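Local coordinates for protein N-hydroxyarylamine O-acetyltransferase (Bacillus cereus, PDB 4DMO) that probably transfers acetyl groups to arylamines and N-hydroxyarylamines, using a non-canonical catalytic triad, at residues M3-K8 against N57-I62; I53-L58 against L82-F87. All blocks are in the same frame, centred on the assembly; numbering follows the deposited sequence.

Interaction 1: M3-K8 against N57-I62; sequences MTDFQK and NLKEKI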
loop_
_atom_site.group_PDB
_atom_site.type_symbol
_atom_site.label_atom_id
_atom_site.label_comp_id
_atom_site.label_asym_id
_atom_site.label_seq_id
_atom_site.Cartn_x
_atom_site.Cartn_y
_atom_site.Cartn_z
ATOM N N MET A 3 -22.628 -10.965 2.413
ATOM C CA MET A 3 -21.378 -10.391 3.013
ATOM C C MET A 3 -20.474 -11.463 3.619
ATOM O O MET A 3 -20.862 -12.117 4.586
ATOM C CB MET A 3 -21.746 -9.387 4.099
ATOM C CG MET A 3 -20.554 -8.680 4.722
ATOM S SD MET A 3 -21.017 -7.303 5.811
ATOM C CE MET A 3 -21.779 -6.178 4.645
ATOM N N THR A 4 -19.268 -11.649 3.073
ATOM C CA THR A 4 -18.346 -12.656 3.626
ATOM C C THR A 4 -17.703 -12.170 4.918
ATOM O O THR A 4 -17.847 -11.018 5.292
ATOM C CB THR A 4 -17.212 -13.039 2.652
ATOM O OG1 THR A 4 -16.299 -11.942 2.520
ATOM C CG2 THR A 4 -17.774 -13.424 1.300
ATOM N N ASP A 5 -17.004 -13.067 5.602
ATOM C CA ASP A 5 -16.304 -12.715 6.828
ATOM C C ASP A 5 -15.177 -11.706 6.512
ATOM O O ASP A 5 -14.947 -10.751 7.261
ATOM C CB ASP A 5 -15.738 -13.977 7.491
ATOM C CG ASP A 5 -15.130 -13.701 8.863
ATOM O OD1 ASP A 5 -13.992 -14.173 9.105
ATOM O OD2 ASP A 5 -15.785 -13.024 9.695
ATOM N N PHE A 6 -14.470 -11.932 5.407
ATOM C CA PHE A 6 -13.427 -11.009 4.977
ATOM C C PHE A 6 -13.973 -9.595 4.910
ATOM O O PHE A 6 -13.382 -8.683 5.470
ATOM C CB PHE A 6 -12.830 -11.420 3.628
ATOM C CG PHE A 6 -11.491 -10.782 3.351
ATOM C CD1 PHE A 6 -10.319 -11.479 3.597
ATOM C CD2 PHE A 6 -11.406 -9.475 2.881
ATOM C CE1 PHE A 6 -9.080 -10.890 3.361
ATOM C CE2 PHE A 6 -10.165 -8.879 2.644
ATOM C CZ PHE A 6 -9.014 -9.583 2.891
ATOM N N GLN A 7 -15.107 -9.418 4.235
ATOM C CA GLN A 7 -15.756 -8.109 4.115
ATOM C C GLN A 7 -16.110 -7.499 5.479
ATOM O O GLN A 7 -15.899 -6.302 5.730
ATOM C CB GLN A 7 -17.028 -8.240 3.279
ATOM C CG GLN A 7 -16.784 -8.475 1.796
ATOM C CD GLN A 7 -18.075 -8.444 0.977
ATOM O OE1 GLN A 7 -18.722 -9.476 0.788
ATOM N NE2 GLN A 7 -18.452 -7.256 0.493
ATOM N N LYS A 8 -16.661 -8.320 6.364
ATOM C CA LYS A 8 -17.091 -7.811 7.659
ATOM C C LYS A 8 -15.886 -7.331 8.489
ATOM O O LYS A 8 -15.910 -6.240 9.056
ATOM C CB LYS A 8 -17.864 -8.894 8.419
ATOM C CG LYS A 8 -18.502 -8.404 9.696
ATOM C CD LYS A 8 -19.155 -9.538 10.495
ATOM C CE LYS A 8 -19.681 -9.068 11.867
ATOM N NZ LYS A 8 -20.122 -10.216 12.726
ATOM N N ASN A 57 -4.391 -15.808 5.542
ATOM C CA ASN A 57 -3.267 -15.251 6.275
ATOM C C ASN A 57 -3.405 -13.715 6.390
ATOM O O ASN A 57 -3.111 -13.109 7.419
ATOM C CB ASN A 57 -1.948 -15.651 5.608
ATOM C CG ASN A 57 -1.621 -17.119 5.817
ATOM O OD1 ASN A 57 -2.212 -17.752 6.674
ATOM N ND2 ASN A 57 -0.649 -17.642 5.090
ATOM N N LEU A 58 -3.890 -13.077 5.339
ATOM C CA LEU A 58 -3.958 -11.626 5.356
ATOM C C LEU A 58 -5.116 -11.112 6.228
ATOM O O LEU A 58 -4.983 -10.089 6.932
ATOM C CB LEU A 58 -4.020 -11.089 3.923
ATOM C CG LEU A 58 -2.709 -11.150 3.139
ATOM C CD1 LEU A 58 -2.956 -10.710 1.701
ATOM C CD2 LEU A 58 -1.618 -10.260 3.763
ATOM N N LYS A 59 -6.260 -11.797 6.172
ATOM C CA LYS A 59 -7.392 -11.475 7.054
ATOM C C LYS A 59 -6.957 -11.514 8.521
ATOM O O LYS A 59 -7.320 -10.640 9.299
ATOM C CB LYS A 59 -8.550 -12.455 6.827
ATOM C CG LYS A 59 -9.731 -12.226 7.772
ATOM C CD LYS A 59 -10.986 -13.016 7.344
ATOM C CE LYS A 59 -10.822 -14.506 7.594
ATOM N NZ LYS A 59 -12.001 -15.307 7.109
ATOM N N GLU A 60 -6.169 -12.530 8.868
ATOM C CA GLU A 60 -5.644 -12.753 10.221
ATOM C C GLU A 60 -4.612 -11.704 10.626
ATOM O O GLU A 60 -4.719 -11.110 11.680
ATOM C CB GLU A 60 -4.999 -14.141 10.298
ATOM C CG GLU A 60 -4.167 -14.410 11.566
ATOM C CD GLU A 60 -4.976 -15.003 12.713
ATOM O OE1 GLU A 60 -6.226 -14.993 12.626
ATOM O OE2 GLU A 60 -4.361 -15.443 13.720
ATOM N N LYS A 61 -3.609 -11.476 9.779
ATOM C CA LYS A 61 -2.576 -10.495 10.096
ATOM C C LYS A 61 -3.144 -9.069 10.117
ATOM O O LYS A 61 -3.009 -8.338 11.112
ATOM C CB LYS A 61 -1.387 -10.596 9.111
ATOM C CG LYS A 61 -0.258 -9.636 9.479
ATOM C CD LYS A 61 0.758 -9.378 8.372
ATOM C CE LYS A 61 1.870 -8.440 8.857
ATOM N NZ LYS A 61 2.390 -7.591 7.722
ATOM N N ILE A 62 -3.817 -8.678 9.041
ATOM C CA ILE A 62 -4.204 -7.291 8.859
ATOM C C ILE A 62 -5.511 -6.963 9.549
ATOM O O ILE A 62 -5.629 -5.927 10.194
ATOM C CB ILE A 62 -4.394 -6.919 7.326
ATOM C CG1 ILE A 62 -3.166 -7.263 6.497
ATOM C CG2 ILE A 62 -4.692 -5.443 7.151
ATOM C CD1 ILE A 62 -2.030 -6.337 6.695
#

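Interaction 2: I53-L58 against L82-F87; sequences ISKENL and LKDSGF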
loop_
_atom_site.group_PDB
_atom_site.type_symbol
_atom_site.label_atom_id
_atom_site.label_comp_id
_atom_site.label_asym_id
_atom_site.label_seq_id
_atom_site.Cartn_x
_atom_site.Cartn_y
_atom_site.Cartn_z
ATOM N N ILE A 53 1.359 -15.364 1.211
ATOM C CA ILE A 53 0.363 -14.366 0.896
ATOM C C ILE A 53 -0.916 -15.086 0.459
ATOM O O ILE A 53 -0.937 -15.740 -0.584
ATOM C CB ILE A 53 0.840 -13.436 -0.229
ATOM C CG1 ILE A 53 2.125 -12.752 0.172
ATOM C CG2 ILE A 53 -0.229 -12.415 -0.579
ATOM C CD1 ILE A 53 2.085 -12.126 1.543
ATOM N N SER A 54 -1.965 -14.960 1.270
ATOM C CA SER A 54 -3.235 -15.596 0.995
ATOM C C SER A 54 -4.315 -14.758 1.652
ATOM O O SER A 54 -4.038 -13.911 2.474
ATOM C CB SER A 54 -3.268 -17.031 1.547
ATOM O OG SER A 54 -3.343 -17.071 2.970
ATOM N N LYS A 55 -5.550 -14.989 1.252
ATOM C CA LYS A 55 -6.679 -14.288 1.812
ATOM C C LYS A 55 -6.798 -14.538 3.313
ATOM O O LYS A 55 -7.054 -13.614 4.095
ATOM C CB LYS A 55 -7.947 -14.745 1.116
ATOM C CG LYS A 55 -9.165 -13.880 1.409
ATOM C CD LYS A 55 -10.368 -14.268 0.551
ATOM C CE LYS A 55 -11.614 -13.623 1.117
ATOM N NZ LYS A 55 -12.866 -14.096 0.481
ATOM N N GLU A 56 -6.645 -15.796 3.715
ATOM C CA GLU A 56 -6.768 -16.159 5.136
ATOM C C GLU A 56 -5.634 -15.601 5.973
ATOM O O GLU A 56 -5.891 -14.997 7.000
ATOM C CB GLU A 56 -6.858 -17.672 5.326
ATOM C CG GLU A 56 -8.250 -18.216 5.104
ATOM C CD GLU A 56 -9.118 -18.069 6.350
ATOM O OE1 GLU A 56 -9.054 -18.972 7.219
ATOM O OE2 GLU A 56 -9.851 -17.062 6.471
ATOM N N ASN A 57 -4.391 -15.808 5.542
ATOM C CA ASN A 57 -3.267 -15.251 6.275
ATOM C C ASN A 57 -3.405 -13.715 6.390
ATOM O O ASN A 57 -3.111 -13.109 7.419
ATOM C CB ASN A 57 -1.948 -15.651 5.608
ATOM C CG ASN A 57 -1.621 -17.119 5.817
ATOM O OD1 ASN A 57 -2.212 -17.752 6.674
ATOM N ND2 ASN A 57 -0.649 -17.642 5.090
ATOM N N LEU A 58 -3.890 -13.077 5.339
ATOM C CA LEU A 58 -3.958 -11.626 5.356
ATOM C C LEU A 58 -5.116 -11.112 6.228
ATOM O O LEU A 58 -4.983 -10.089 6.932
ATOM C CB LEU A 58 -4.020 -11.089 3.923
ATOM C CG LEU A 58 -2.709 -11.150 3.139
ATOM C CD1 LEU A 58 -2.956 -10.710 1.701
ATOM C CD2 LEU A 58 -1.618 -10.260 3.763
ATOM N N LEU A 82 -12.254 -6.322 -2.607
ATOM C CA LEU A 82 -12.926 -5.822 -3.822
ATOM C C LEU A 82 -13.587 -6.970 -4.583
ATOM O O LEU A 82 -14.690 -6.823 -5.092
ATOM C CB LEU A 82 -11.946 -5.063 -4.737
ATOM C CG LEU A 82 -11.470 -3.717 -4.178
ATOM C CD1 LEU A 82 -10.452 -3.055 -5.088
ATOM C CD2 LEU A 82 -12.637 -2.773 -3.957
ATOM N N LYS A 83 -12.911 -8.115 -4.622
ATOM C CA LYS A 83 -13.421 -9.325 -5.261
ATOM C C LYS A 83 -14.713 -9.822 -4.603
ATOM O O LYS A 83 -15.690 -10.094 -5.301
ATOM C CB LYS A 83 -12.342 -10.404 -5.188
ATOM C CG LYS A 83 -12.401 -11.507 -6.218
ATOM C CD LYS A 83 -11.044 -12.197 -6.208
ATOM C CE LYS A 83 -11.053 -13.612 -6.775
ATOM N NZ LYS A 83 -10.068 -14.490 -6.015
ATOM N N ASP A 84 -14.713 -9.967 -3.269
ATOM C CA ASP A 84 -15.928 -10.366 -2.537
ATOM C C ASP A 84 -17.056 -9.354 -2.691
ATOM O O ASP A 84 -18.229 -9.700 -2.585
ATOM C CB ASP A 84 -15.660 -10.555 -1.056
ATOM C CG ASP A 84 -14.869 -11.783 -0.772
ATOM O OD1 ASP A 84 -14.593 -12.541 -1.724
ATOM O OD2 ASP A 84 -14.504 -11.980 0.403
ATOM N N SER A 85 -16.691 -8.100 -2.925
ATOM C CA SER A 85 -17.672 -7.037 -3.127
ATOM C C SER A 85 -18.206 -7.013 -4.557
ATOM O O SER A 85 -18.882 -6.066 -4.947
ATOM C CB SER A 85 -17.076 -5.668 -2.786
ATOM O OG SER A 85 -16.659 -5.616 -1.433
ATOM N N GLY A 86 -17.885 -8.034 -5.344
ATOM C CA GLY A 86 -18.457 -8.152 -6.676
ATOM C C GLY A 86 -17.712 -7.417 -7.788
ATOM O O GLY A 86 -18.104 -7.520 -8.953
ATOM N N PHE A 87 -16.655 -6.674 -7.459
ATOM C CA PHE A 87 -15.865 -5.983 -8.489
ATOM C C PHE A 87 -14.985 -6.900 -9.324
ATOM O O PHE A 87 -14.462 -7.895 -8.832
ATOM C CB PHE A 87 -14.954 -4.959 -7.864
ATOM C CG PHE A 87 -15.666 -3.819 -7.278
ATOM C CD1 PHE A 87 -15.944 -3.804 -5.933
ATOM C CD2 PHE A 87 -16.040 -2.751 -8.057
ATOM C CE1 PHE A 87 -16.586 -2.738 -5.372
ATOM C CE2 PHE A 87 -16.687 -1.690 -7.506
ATOM C CZ PHE A 87 -16.960 -1.685 -6.150
#

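Interaction 1: M3-K8 against N57-I62
Asp5 OD1 is gripped by Lys59 NZ at 3.0 Å, a salt bridge made through the anti lone pair of the carboxylate oxygen, the one turned away from OD2. Gln9 NE2 adds a weak hydrogen bond to the same oxygen. The side chains of Asp5 and Lys59 cross at about a right angle, and the bend of the lysine at its third torsion (chi3 72°) turns the ammonium group toward the acid. Lys59 NZ has its stronger partner in Glu56 of its own helix, so the ammonium is shared between two carboxylates. Closer to its backbone, the lysine packs on Phe6: Lys59 CB meets ring atom CD1 at 3.8 Å, obliquely, while Lys59 CD lies 3.9 Å from Phe6 CA. The ring reaches across because its CG stands anti to the backbone N (chi1 -162°), and it also touches Tyr80 and Leu63. Helix 5-14 starts in a capping box, with Gln7 N bonded to Thr4 OG1 (3.3 Å) and Thr4 N to Gln7 OE1 (3.2 Å). The carboxylate of Asp5, in the helix's first turn, would probably also interact favourably with the helix dipole. One lysine thus serves both chemistries, its CB packing obliquely against an aromatic ring and its charge bridging two acids.

Interaction 2: I53-L58 against L82-F87
The backbones stay well apart, Lys55 CA and Asp84 CA being the nearest pair at 10.9 Å, so side chains alone span the gap between the start of helix 55-64 and the end of helix 71-84. Lys55 and Asp84 approach from opposite directions. Lys55 NZ donates to Asp84 OD2 at 2.7 Å, using the syn lone pair on the side of the other oxygen, and lies 3.2 Å from Asp84 OD1; the ammonium therefore sits near the mouth of the carboxylate, lopsided toward OD2. The lysine gets there fully stretched, with CG anti to the backbone N (chi1 -168°) and an extended chain beyond it. Asp84 OD2 has a second partner in Thr4 OG1, which helps to fix the carboxylate. Both helix ends are defined by local bonds. Ser54 is the N-cap of helix 55-64, its OG accepting from Asn57 N at 3.1 Å. A Schellman motif closes helix 71-84, with Phe87 N bonded to Leu82 O (3.1 Å) and Gly86 N to Lys83 O (3.0 Å); Gly86 supplies the positive phi of 87°. Helix 5-14 lies against this bridge, Phe6 touching both Lys55 and Asp84, while Lys55 also packs on Tyr80 of helix 71-84. Just beyond the Schellman turn the chain enters strand 88-98 of the larger antiparallel sheet.

Interactions 1 and 2 share helix 55-64, which sends Lys59 to helix 5-14 and Lys55 to the end of helix 71-84; their centres lie about 7 Å apart. Interaction 1 is partly buried, burying 175 Å² over both sides, with a buried phenylalanine beside its salt bridge. Interaction 2 is a surface contact of 74 Å² carried by one ion pair. Their carboxylates are also used differently, through an anti lone pair in the first and a syn lone pair in the second. Phe6 and Asp84 each take part in both neighbourhoods, so that helices 5-14, 55-64 and 71-84 are tied together here.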